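Local coordinates for ureidoglycolate hydrolase (Arabidopsis thaliana, PDB 4PXE), which hydrolyses (S)-ureidoglycolate to glyoxylate, ammonium and carbon dioxide in purine breakdown, working as a manganese-dependent homodimer, at the interface of chains A and B. Residues are numbered along the deposited sequence; one frame, centred on the assembly and turned at random. Chains: chain A/B, Ureidoglycolate hydrolase.

Contact 1: the interface of chains A and B. Residues chain A 268, 271-272, 279-281; chain B 248, 250, 253.
B:Met250 presses its side chain against A:Val271, A:Leu272 and A:Glu268 on the last turns of helix 256-272, part of the dimerization region of this homodimeric M20-family amidohydrolase. Apolar packing carries the contact. The methionine chain is bent at chi2 and chi3 (-69° and -78°), which brings CE to A:Val271 and A:Glu268 and near the A:Gly281 carbonyl. A:Val271 meets it with the CG1 branch, 3.7 Å from B:Met250 CG, while A:Leu272 CD2 packs against CB and the aliphatic CG of A:Glu268 lies 4.0 Å from the B:Met250 methyl CE.

Polar groups meet through water. One molecule joins the backbone nitrogen of B:Met250 to the carbonyl oxygen of A:Thr279, just before strand 280-289.

Within chain B, the guanidinium of B:Arg253 grips the carbonyl oxygen of B:Val248 side-on with NE and NH2, both bonds lying in the guanidinium plane. The sulfur of B:Met250 rests over one rim of this flat group, and A:Val280 crosses its NH2 end at about a right angle. An alanine in place of B:Arg253 would probably leave the B:Val248 carbonyl without these two donors and the thioether without its flat support. B:Arg253 NH1 lies 3.2 Å from A:Gly281 O, close but not hydrogen-bonded.

Contact 2: the interface of chains A and B. Residues chain A 245-246, 248-250, 253; chain B 279-282.
A:Arg253 reaches B:Thr282 across the dimer interface of this M20-family peptidase homologue, where a loop of one subunit lies along the start of strand 280-289 of the other; this arginine is probably required for dimerization. The direct polar link is a hydrogen bond from A:Arg253 NH1 to the hydroxyl OG1 of B:Thr282, 2.9 Å long and fairly straight at 161°, with the acceptor at the guanidinium edge and in its plane. The hydroxyl stands anti to its own carbonyl carbon (chi1 -47°), which turns OG1 toward the arginine; NH2 adds a weak bond to the same oxygen.

Bonds inside chain A hold the guanidinium in this pose. Besides the side-on grip on A:Val248 that its twin also makes, A:Arg253 NH2 donates to the A:Ala245 carbonyl from above the carbonyl plane, 2.8 Å from A:Ala245 O. The arginine thus ties two points of its own loop together while its other end faces the partner.

Water extends the polar network. One molecule bridges the A:Ala245 carbonyl oxygen and B:Thr282 OG1, and another repeats the water link of the twin patch between Met250 and Thr279.

Van der Waals contacts fill in around these bonds. B:Val280 brings CG2 against the carbonyl oxygens of A:Ala245 and A:Gly246, 3.7 Å from each O, and CG1 toward A:Leu249 CD2. The A:Ala245 methyl CB sits 3.9 Å from B:Thr282 CB.

Contact 3: the interface of chains A and B. Residues chain A 96, 138, 211, 307, 376-377, 402; chain B 243-245, 294.
A:His402 and B:His244 stack ring on ring where chain B completes the active site of chain A. Their centroids are 4.0 Å apart and the planes 17° from parallel, with B:His244 CD2 over the centre of the A:His402 ring. On the opposite face of A:His402 lies A:Ile96 CD1, so the imidazole is sandwiched between an aromatic and an aliphatic group. The B:His244 side chain swings out anti to its backbone nitrogen (chi1 -161°), which carries the ring between A:His402 and the A:Ala376 methyl.

B:Asn294 takes part in direct hydrogen bonds through both its backbone and its side chain. A:His402 ND1 donates to the B:Asn294 backbone oxygen O at 2.8 Å, approaching from above the carbonyl plane. This would leave NE2 to face the second manganese, which A:His402 binds together with A:Glu138. The amide nitrogen ND2 of B:Asn294 donates to A:Glu138 OE1 at 2.9 Å, nearly in line with its C-O bond, with the carboxylate turned 73° from the amide. Both partners are manganese ligands, and the asparagine probably helps to position them.

Around B:His244, A:Arg307 NH1 lies at the ring edge, the guanidinium steeply turned to the imidazole. A:Gln211 and B:His244, both substrate-binding residues, share a water, 2.8 Å from A:Gln211 NE2 and 2.7 Å from B:His244 NE2.

Contact 4: the interface of chains A and B. Residues chain A 258, 261-262, 265, 332; chain B 258, 261-262, 265, 332.
A:Leu265 and B:Leu265 both place CG anti to the carbonyl carbon (chi1 -71° and -69°), which aims the two side chains tip to tip across the dimer two-fold. Their CD1 methyls meet at 3.6 Å, and beside them A:Ala261 CB touches B:Ala261 CB at 3.8 Å. The contact is apolar. Each leucine turns its CD2 branch to the opposite subunit's Glu262 and Arg332: A:Leu265 CD2 lies 3.8 Å from B:Glu262 CG and 3.6 Å from B:Arg332 NH2. Leu258 of the partner slides past it in the opposite direction.

The charged ends are paired within each chain. A:Arg332, bent at its second bond, sets NE and NH2 side-on to the two carboxylate oxygens of A:Glu262, with A:Arg332 NE 3.0 Å from A:Glu262 OE1. Both nitrogens meet the carboxylate from above its plane, and A:Leu258 CB covers one guanidinium face. An alanine in place of A:Glu262 would probably leave the A:Arg332 charge unpaired, free its guanidinium to turn and strip the CG packing from B:Leu265.

Helix 256-272 of each subunit meets its twin here at the symmetry axis, with the end of helix 311-332 alongside, all within the region that dimerizes the enzyme.

Contact 1: the interface of chains A and B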
loop_
_atom_site.group_PDB
_atom_site.type_symbol
_atom_site.label_atom_id
_atom_site.label_comp_id
_atom_site.label_asym_id
_atom_site.label_seq_id
_atom_site.Cartn_x
_atom_site.Cartn_y
_atom_site.Cartn_z
ATOM N N GLU A 268 -10.616 -2.497 -17.915
ATOM C CA GLU A 268 -11.996 -2.055 -18.071
ATOM C C GLU A 268 -12.427 -2.049 -19.537
ATOM O O GLU A 268 -13.508 -2.560 -19.874
ATOM C CB GLU A 268 -12.194 -0.665 -17.465
ATOM C CG GLU A 268 -13.596 -0.115 -17.711
ATOM C CD GLU A 268 -13.765 1.335 -17.300
ATOM O OE1 GLU A 268 -12.852 2.154 -17.534
ATOM O OE2 GLU A 268 -14.835 1.661 -16.735
ATOM N N VAL A 271 -12.927 -5.641 -20.960
ATOM C CA VAL A 271 -14.166 -6.207 -20.424
ATOM C C VAL A 271 -15.372 -5.671 -21.205
ATOM O O VAL A 271 -16.218 -6.445 -21.669
ATOM C CB VAL A 271 -14.320 -5.881 -18.910
ATOM C CG1 VAL A 271 -15.734 -6.231 -18.417
ATOM C CG2 VAL A 271 -13.282 -6.631 -18.102
ATOM N N LEU A 272 -15.444 -4.358 -21.369
ATOM C CA LEU A 272 -16.550 -3.729 -22.089
ATOM C C LEU A 272 -16.595 -4.150 -23.561
ATOM O O LEU A 272 -17.668 -4.181 -24.167
ATOM C CB LEU A 272 -16.494 -2.203 -21.942
ATOM C CG LEU A 272 -16.638 -1.668 -20.511
ATOM C CD1 LEU A 272 -16.555 -0.156 -20.487
ATOM C CD2 LEU A 272 -17.939 -2.142 -19.882
ATOM N N THR A 279 -19.701 -10.249 -18.413
ATOM C CA THR A 279 -18.247 -10.171 -18.272
ATOM C C THR A 279 -17.876 -9.129 -17.223
ATOM O O THR A 279 -18.418 -8.028 -17.228
ATOM C CB THR A 279 -17.584 -9.777 -19.606
ATOM O OG1 THR A 279 -18.244 -10.451 -20.689
ATOM C CG2 THR A 279 -16.092 -10.145 -19.613
ATOM N N VAL A 280 -16.981 -9.494 -16.312
ATOM C CA VAL A 280 -16.480 -8.528 -15.334
ATOM C C VAL A 280 -14.956 -8.551 -15.252
ATOM O O VAL A 280 -14.318 -9.569 -15.533
ATOM C CB VAL A 280 -17.073 -8.765 -13.911
ATOM C CG1 VAL A 280 -18.581 -8.513 -13.901
ATOM C CG2 VAL A 280 -16.763 -10.158 -13.423
ATOM N N GLY A 281 -14.375 -7.422 -14.858
ATOM C CA GLY A 281 -12.949 -7.368 -14.598
ATOM C C GLY A 281 -12.661 -6.213 -13.664
ATOM O O GLY A 281 -13.332 -5.190 -13.719
ATOM N N VAL B 248 -20.809 -7.609 -9.096
ATOM C CA VAL B 248 -21.335 -6.306 -9.466
ATOM C C VAL B 248 -21.036 -6.064 -10.930
ATOM O O VAL B 248 -19.871 -5.931 -11.319
ATOM C CB VAL B 248 -20.743 -5.158 -8.611
ATOM C CG1 VAL B 248 -21.312 -3.815 -9.051
ATOM C CG2 VAL B 248 -21.032 -5.389 -7.133
ATOM N N MET B 250 -20.615 -4.375 -14.624
ATOM C CA MET B 250 -19.912 -3.128 -14.944
ATOM C C MET B 250 -20.764 -1.840 -14.967
ATOM O O MET B 250 -20.318 -0.810 -14.465
ATOM C CB MET B 250 -19.105 -3.264 -16.248
ATOM C CG MET B 250 -18.118 -4.434 -16.263
ATOM S SD MET B 250 -16.692 -4.263 -15.154
ATOM C CE MET B 250 -15.642 -3.145 -16.082
ATOM N N ARG B 253 -21.133 0.127 -11.508
ATOM C CA ARG B 253 -19.950 0.450 -10.720
ATOM C C ARG B 253 -19.647 1.930 -10.670
ATOM O O ARG B 253 -20.044 2.701 -11.549
ATOM C CB ARG B 253 -18.735 -0.276 -11.289
ATOM C CG ARG B 253 -18.874 -1.779 -11.230
ATOM C CD ARG B 253 -17.630 -2.469 -11.766
ATOM N NE ARG B 253 -17.760 -3.905 -11.589
ATOM C CZ ARG B 253 -16.745 -4.746 -11.454
ATOM N NH1 ARG B 253 -15.487 -4.297 -11.512
ATOM N NH2 ARG B 253 -16.996 -6.040 -11.267
HETATM O O HOH W 1 -20.637 -6.522 -16.709
#

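Contact 2: the interface of chains A and B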
loop_
_atom_site.group_PDB
_atom_site.type_symbol
_atom_site.label_atom_id
_atom_site.label_comp_id
_atom_site.label_asym_id
_atom_site.label_seq_id
_atom_site.Cartn_x
_atom_site.Cartn_y
_atom_site.Cartn_z
ATOM N N ALA A 245 11.392 12.911 -7.766
ATOM C CA ALA A 245 10.193 13.492 -8.375
ATOM C C ALA A 245 10.372 14.941 -8.810
ATOM O O ALA A 245 9.705 15.398 -9.748
ATOM C CB ALA A 245 9.002 13.377 -7.424
ATOM N N GLY A 246 11.266 15.669 -8.139
ATOM C CA GLY A 246 11.482 17.069 -8.454
ATOM C C GLY A 246 12.500 17.287 -9.554
ATOM O O GLY A 246 12.433 18.267 -10.293
ATOM N N VAL A 248 13.989 14.691 -11.932
ATOM C CA VAL A 248 13.976 13.958 -13.195
ATOM C C VAL A 248 12.938 14.575 -14.129
ATOM O O VAL A 248 11.736 14.555 -13.845
ATOM C CB VAL A 248 13.676 12.464 -12.998
ATOM C CG1 VAL A 248 13.708 11.752 -14.346
ATOM C CG2 VAL A 248 14.679 11.843 -12.019
ATOM N N LEU A 249 13.401 15.148 -15.235
ATOM C CA LEU A 249 12.491 15.832 -16.141
ATOM C C LEU A 249 11.623 14.816 -16.881
ATOM O O LEU A 249 12.029 13.674 -17.101
ATOM C CB LEU A 249 13.273 16.729 -17.103
ATOM C CG LEU A 249 14.136 17.766 -16.367
ATOM C CD1 LEU A 249 14.827 18.721 -17.346
ATOM C CD2 LEU A 249 13.337 18.550 -15.319
ATOM N N MET A 250 10.425 15.246 -17.263
ATOM C CA MET A 250 9.430 14.328 -17.817
ATOM C C MET A 250 9.893 13.450 -19.000
ATOM O O MET A 250 9.610 12.259 -19.009
ATOM C CB MET A 250 8.125 15.071 -18.146
ATOM C CG MET A 250 7.523 15.841 -16.969
ATOM S SD MET A 250 6.853 14.812 -15.640
ATOM C CE MET A 250 5.321 14.266 -16.394
ATOM N N ARG A 253 11.651 10.004 -18.010
ATOM C CA ARG A 253 10.982 9.083 -17.097
ATOM C C ARG A 253 10.509 7.790 -17.751
ATOM O O ARG A 253 10.334 7.716 -18.969
ATOM C CB ARG A 253 9.788 9.786 -16.449
ATOM C CG ARG A 253 10.213 10.991 -15.627
ATOM C CD ARG A 253 9.027 11.646 -14.943
ATOM N NE ARG A 253 9.482 12.712 -14.060
ATOM C CZ ARG A 253 8.816 13.153 -12.999
ATOM N NH1 ARG A 253 7.655 12.605 -12.663
ATOM N NH2 ARG A 253 9.336 14.129 -12.255
ATOM N N THR B 279 8.848 22.017 -15.954
ATOM C CA THR B 279 7.677 21.632 -15.171
ATOM C C THR B 279 7.684 20.137 -14.898
ATOM O O THR B 279 7.895 19.339 -15.805
ATOM C CB THR B 279 6.364 21.947 -15.932
ATOM O OG1 THR B 279 6.459 23.220 -16.580
ATOM C CG2 THR B 279 5.180 21.947 -14.980
ATOM N N VAL B 280 7.443 19.760 -13.643
ATOM C CA VAL B 280 7.346 18.351 -13.275
ATOM C C VAL B 280 6.109 18.092 -12.427
ATOM O O VAL B 280 5.615 18.986 -11.729
ATOM C CB VAL B 280 8.596 17.853 -12.505
ATOM C CG1 VAL B 280 9.837 17.870 -13.411
ATOM C CG2 VAL B 280 8.847 18.697 -11.257
ATOM N N GLY B 281 5.599 16.865 -12.495
ATOM C CA GLY B 281 4.503 16.456 -11.632
ATOM C C GLY B 281 4.529 14.952 -11.528
ATOM O O GLY B 281 4.868 14.270 -12.495
ATOM N N THR B 282 4.196 14.436 -10.352
ATOM C CA THR B 282 4.363 13.017 -10.069
ATOM C C THR B 282 3.267 12.544 -9.127
ATOM O O THR B 282 2.861 13.273 -8.210
ATOM C CB THR B 282 5.719 12.759 -9.370
ATOM O OG1 THR B 282 6.763 13.446 -10.067
ATOM C CG2 THR B 282 6.053 11.280 -9.332
HETATM O O HOH W 2 7.043 16.073 -9.475
HETATM O O HOH W 3 9.771 18.138 -17.305
#

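Contact 3: the interface of chains A and B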
loop_
_atom_site.group_PDB
_atom_site.type_symbol
_atom_site.label_atom_id
_atom_site.label_comp_id
_atom_site.label_asym_id
_atom_site.label_seq_id
_atom_site.Cartn_x
_atom_site.Cartn_y
_atom_site.Cartn_z
ATOM N N ILE A 96 -12.440 -11.307 3.503
ATOM C CA ILE A 96 -11.483 -10.347 2.938
ATOM C C ILE A 96 -11.501 -9.027 3.721
ATOM O O ILE A 96 -12.429 -8.770 4.483
ATOM C CB ILE A 96 -11.700 -10.114 1.418
ATOM C CG1 ILE A 96 -12.934 -9.250 1.144
ATOM C CG2 ILE A 96 -11.778 -11.430 0.678
ATOM C CD1 ILE A 96 -13.116 -8.942 -0.329
ATOM N N GLU A 138 -11.006 -17.439 0.430
ATOM C CA GLU A 138 -10.627 -16.134 -0.119
ATOM C C GLU A 138 -9.137 -16.076 -0.467
ATOM O O GLU A 138 -8.322 -16.703 0.208
ATOM C CB GLU A 138 -11.009 -15.013 0.849
ATOM C CG GLU A 138 -12.498 -14.985 1.173
ATOM C CD GLU A 138 -13.330 -14.346 0.103
ATOM O OE1 GLU A 138 -12.867 -14.136 -1.041
ATOM O OE2 GLU A 138 -14.490 -14.030 0.440
ATOM N N GLN A 211 -25.291 -12.853 -3.088
ATOM C CA GLN A 211 -24.322 -11.841 -3.531
ATOM C C GLN A 211 -24.789 -11.162 -4.816
ATOM O O GLN A 211 -23.981 -10.741 -5.655
ATOM C CB GLN A 211 -22.911 -12.435 -3.663
ATOM C CG GLN A 211 -22.480 -13.129 -2.389
ATOM C CD GLN A 211 -21.098 -13.730 -2.467
ATOM O OE1 GLN A 211 -20.888 -14.743 -3.136
ATOM N NE2 GLN A 211 -20.154 -13.148 -1.737
ATOM N N ARG A 307 -13.762 -12.454 -14.907
ATOM C CA ARG A 307 -14.650 -13.625 -14.963
ATOM C C ARG A 307 -15.710 -13.468 -16.033
ATOM O O ARG A 307 -16.012 -12.362 -16.474
ATOM C CB ARG A 307 -15.375 -13.859 -13.618
ATOM C CG ARG A 307 -14.570 -13.453 -12.381
ATOM C CD ARG A 307 -15.351 -13.662 -11.109
ATOM N NE ARG A 307 -14.643 -13.017 -10.005
ATOM C CZ ARG A 307 -14.927 -13.209 -8.720
ATOM N NH1 ARG A 307 -15.927 -14.017 -8.368
ATOM N NH2 ARG A 307 -14.234 -12.581 -7.779
ATOM N N ALA A 376 -20.162 -15.038 -8.378
ATOM C CA ALA A 376 -19.067 -15.333 -7.468
ATOM C C ALA A 376 -18.593 -16.761 -7.679
ATOM O O ALA A 376 -19.347 -17.614 -8.156
ATOM C CB ALA A 376 -19.525 -15.140 -6.028
ATOM N N TYR A 377 -17.341 -17.037 -7.324
ATOM C CA TYR A 377 -16.923 -18.434 -7.216
ATOM C C TYR A 377 -17.068 -18.887 -5.768
ATOM O O TYR A 377 -17.324 -18.070 -4.866
ATOM C CB TYR A 377 -15.495 -18.668 -7.770
ATOM C CG TYR A 377 -14.430 -17.782 -7.150
ATOM C CD1 TYR A 377 -13.956 -16.639 -7.809
ATOM C CD2 TYR A 377 -13.900 -18.083 -5.898
ATOM C CE1 TYR A 377 -12.982 -15.820 -7.221
ATOM C CE2 TYR A 377 -12.938 -17.282 -5.309
ATOM C CZ TYR A 377 -12.477 -16.163 -5.970
ATOM O OH TYR A 377 -11.524 -15.364 -5.369
ATOM N N HIS A 402 -18.972 -8.338 0.154
ATOM C CA HIS A 402 -17.589 -7.861 0.273
ATOM C C HIS A 402 -17.518 -6.426 0.782
ATOM O O HIS A 402 -16.617 -5.661 0.432
ATOM C CB HIS A 402 -16.823 -8.018 -1.045
ATOM C CG HIS A 402 -16.372 -9.415 -1.308
ATOM N ND1 HIS A 402 -15.638 -9.768 -2.422
ATOM C CD2 HIS A 402 -16.554 -10.554 -0.600
ATOM C CE1 HIS A 402 -15.382 -11.061 -2.384
ATOM N NE2 HIS A 402 -15.922 -11.563 -1.288
ATOM N N GLY B 243 -17.859 -3.101 -3.318
ATOM C CA GLY B 243 -18.621 -4.320 -3.495
ATOM C C GLY B 243 -17.849 -5.432 -4.165
ATOM O O GLY B 243 -16.625 -5.390 -4.322
ATOM N N HIS B 244 -18.595 -6.447 -4.576
ATOM C CA HIS B 244 -18.041 -7.713 -5.018
ATOM C C HIS B 244 -17.558 -7.668 -6.467
ATOM O O HIS B 244 -18.332 -7.403 -7.384
ATOM C CB HIS B 244 -19.119 -8.783 -4.857
ATOM C CG HIS B 244 -18.576 -10.167 -4.828
ATOM N ND1 HIS B 244 -18.021 -10.771 -5.934
ATOM C CD2 HIS B 244 -18.516 -11.081 -3.830
ATOM C CE1 HIS B 244 -17.628 -11.990 -5.616
ATOM N NE2 HIS B 244 -17.915 -12.204 -4.343
ATOM N N ALA B 245 -16.262 -7.900 -6.661
ATOM C CA ALA B 245 -15.649 -7.813 -7.991
ATOM C C ALA B 245 -16.225 -8.802 -9.001
ATOM O O ALA B 245 -16.215 -8.544 -10.201
ATOM C CB ALA B 245 -14.151 -8.010 -7.879
ATOM N N ASN B 294 -10.483 -9.060 -5.039
ATOM C CA ASN B 294 -11.879 -9.328 -5.370
ATOM C C ASN B 294 -12.872 -8.358 -4.710
ATOM O O ASN B 294 -14.063 -8.669 -4.526
ATOM C CB ASN B 294 -12.228 -10.805 -5.107
ATOM C CG ASN B 294 -11.875 -11.273 -3.697
ATOM O OD1 ASN B 294 -11.121 -10.622 -2.965
ATOM N ND2 ASN B 294 -12.423 -12.431 -3.313
HETATM O O HOH W 4 -17.448 -13.787 -2.164
#

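Contact 4: the interface of chains A and B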
loop_
_atom_site.group_PDB
_atom_site.type_symbol
_atom_site.label_atom_id
_atom_site.label_comp_id
_atom_site.label_asym_id
_atom_site.label_seq_id
_atom_site.Cartn_x
_atom_site.Cartn_y
_atom_site.Cartn_z
ATOM N N LEU A 258 2.318 5.065 -13.862
ATOM C CA LEU A 258 1.506 5.425 -15.015
ATOM C C LEU A 258 1.259 4.214 -15.911
ATOM O O LEU A 258 0.162 4.080 -16.462
ATOM C CB LEU A 258 2.121 6.595 -15.771
ATOM C CG LEU A 258 2.112 7.892 -14.968
ATOM C CD1 LEU A 258 2.701 9.023 -15.784
ATOM C CD2 LEU A 258 0.691 8.244 -14.493
ATOM N N ALA A 261 -1.566 2.508 -14.163
ATOM C CA ALA A 261 -2.821 3.235 -14.379
ATOM C C ALA A 261 -3.400 2.914 -15.754
ATOM O O ALA A 261 -4.609 2.660 -15.898
ATOM C CB ALA A 261 -2.596 4.731 -14.229
ATOM N N GLU A 262 -2.533 2.896 -16.758
ATOM C CA GLU A 262 -2.959 2.578 -18.114
ATOM C C GLU A 262 -3.452 1.149 -18.224
ATOM O O GLU A 262 -4.438 0.886 -18.930
ATOM C CB GLU A 262 -1.831 2.852 -19.116
ATOM C CG GLU A 262 -1.573 4.333 -19.252
ATOM C CD GLU A 262 -0.342 4.684 -20.067
ATOM O OE1 GLU A 262 0.653 3.931 -20.021
ATOM O OE2 GLU A 262 -0.375 5.737 -20.735
ATOM N N LEU A 265 -6.999 0.793 -16.737
ATOM C CA LEU A 265 -7.998 1.314 -17.663
ATOM C C LEU A 265 -8.175 0.380 -18.865
ATOM O O LEU A 265 -9.287 0.249 -19.401
ATOM C CB LEU A 265 -7.647 2.744 -18.095
ATOM C CG LEU A 265 -7.842 3.734 -16.941
ATOM C CD1 LEU A 265 -7.023 5.009 -17.130
ATOM C CD2 LEU A 265 -9.316 4.072 -16.755
ATOM N N ARG A 332 5.764 2.970 -22.469
ATOM C CA ARG A 332 6.267 3.643 -21.275
ATOM C C ARG A 332 7.758 3.427 -21.065
ATOM O O ARG A 332 8.369 4.081 -20.219
ATOM C CB ARG A 332 5.505 3.155 -20.041
ATOM C CG ARG A 332 4.109 3.735 -19.915
ATOM C CD ARG A 332 4.159 5.138 -19.338
ATOM N NE ARG A 332 2.874 5.818 -19.486
ATOM C CZ ARG A 332 2.707 7.120 -19.314
ATOM N NH1 ARG A 332 3.752 7.880 -19.003
ATOM N NH2 ARG A 332 1.514 7.663 -19.480
ATOM N N LEU B 258 -10.232 3.352 -10.622
ATOM C CA LEU B 258 -10.176 3.884 -11.981
ATOM C C LEU B 258 -10.185 5.417 -11.992
ATOM O O LEU B 258 -9.518 6.036 -12.825
ATOM C CB LEU B 258 -11.293 3.303 -12.849
ATOM C CG LEU B 258 -11.113 1.792 -13.074
ATOM C CD1 LEU B 258 -12.242 1.217 -13.933
ATOM C CD2 LEU B 258 -9.748 1.449 -13.686
ATOM N N ALA B 261 -6.620 6.254 -11.291
ATOM C CA ALA B 261 -5.809 6.016 -12.482
ATOM C C ALA B 261 -5.954 7.159 -13.481
ATOM O O ALA B 261 -4.955 7.666 -14.031
ATOM C CB ALA B 261 -6.193 4.686 -13.135
ATOM N N GLU B 262 -7.190 7.595 -13.697
ATOM C CA GLU B 262 -7.451 8.702 -14.607
ATOM C C GLU B 262 -6.834 10.002 -14.104
ATOM O O GLU B 262 -6.296 10.789 -14.896
ATOM C CB GLU B 262 -8.956 8.846 -14.847
ATOM C CG GLU B 262 -9.507 7.694 -15.687
ATOM C CD GLU B 262 -11.021 7.656 -15.791
ATOM O OE1 GLU B 262 -11.714 8.088 -14.847
ATOM O OE2 GLU B 262 -11.506 7.178 -16.836
ATOM N N LEU B 265 -3.005 10.016 -14.720
ATOM C CA LEU B 265 -2.717 10.332 -16.113
ATOM C C LEU B 265 -3.010 11.802 -16.437
ATOM O O LEU B 265 -2.323 12.412 -17.269
ATOM C CB LEU B 265 -3.472 9.376 -17.043
ATOM C CG LEU B 265 -2.923 7.950 -16.954
ATOM C CD1 LEU B 265 -3.958 6.960 -17.479
ATOM C CD2 LEU B 265 -1.622 7.814 -17.745
ATOM N N ARG B 332 -17.092 9.397 -13.363
ATOM C CA ARG B 332 -17.023 8.097 -12.705
ATOM C C ARG B 332 -18.144 7.883 -11.689
ATOM O O ARG B 332 -18.318 6.775 -11.165
ATOM C CB ARG B 332 -15.667 7.936 -12.015
ATOM C CG ARG B 332 -14.530 7.614 -12.959
ATOM C CD ARG B 332 -14.508 6.131 -13.302
ATOM N NE ARG B 332 -13.630 5.887 -14.439
ATOM C CZ ARG B 332 -13.667 4.798 -15.190
ATOM N NH1 ARG B 332 -14.541 3.834 -14.921
ATOM N NH2 ARG B 332 -12.832 4.670 -16.207
#

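Contact 4 lies at the two-fold, about 16 Å from contact 1 and 17 Å from contact 2, measured between the centres of their C-alpha atoms. Contacts 1 and 2 are 33 Å apart and are symmetry-related patches on either side of contact 4, sharing Met250, Arg253 and the start of strand 280-289 with the chains exchanged. Helix 256-272 runs from contact 4 into contact 1, linking the central packing to it. Contact 3 lies 13 Å from contact 1, and Ala245 recurs in contacts 2 and 3, next to the histidine lent to the partner's active site; dimerization thus probably places B:His244 and B:Asn294 there.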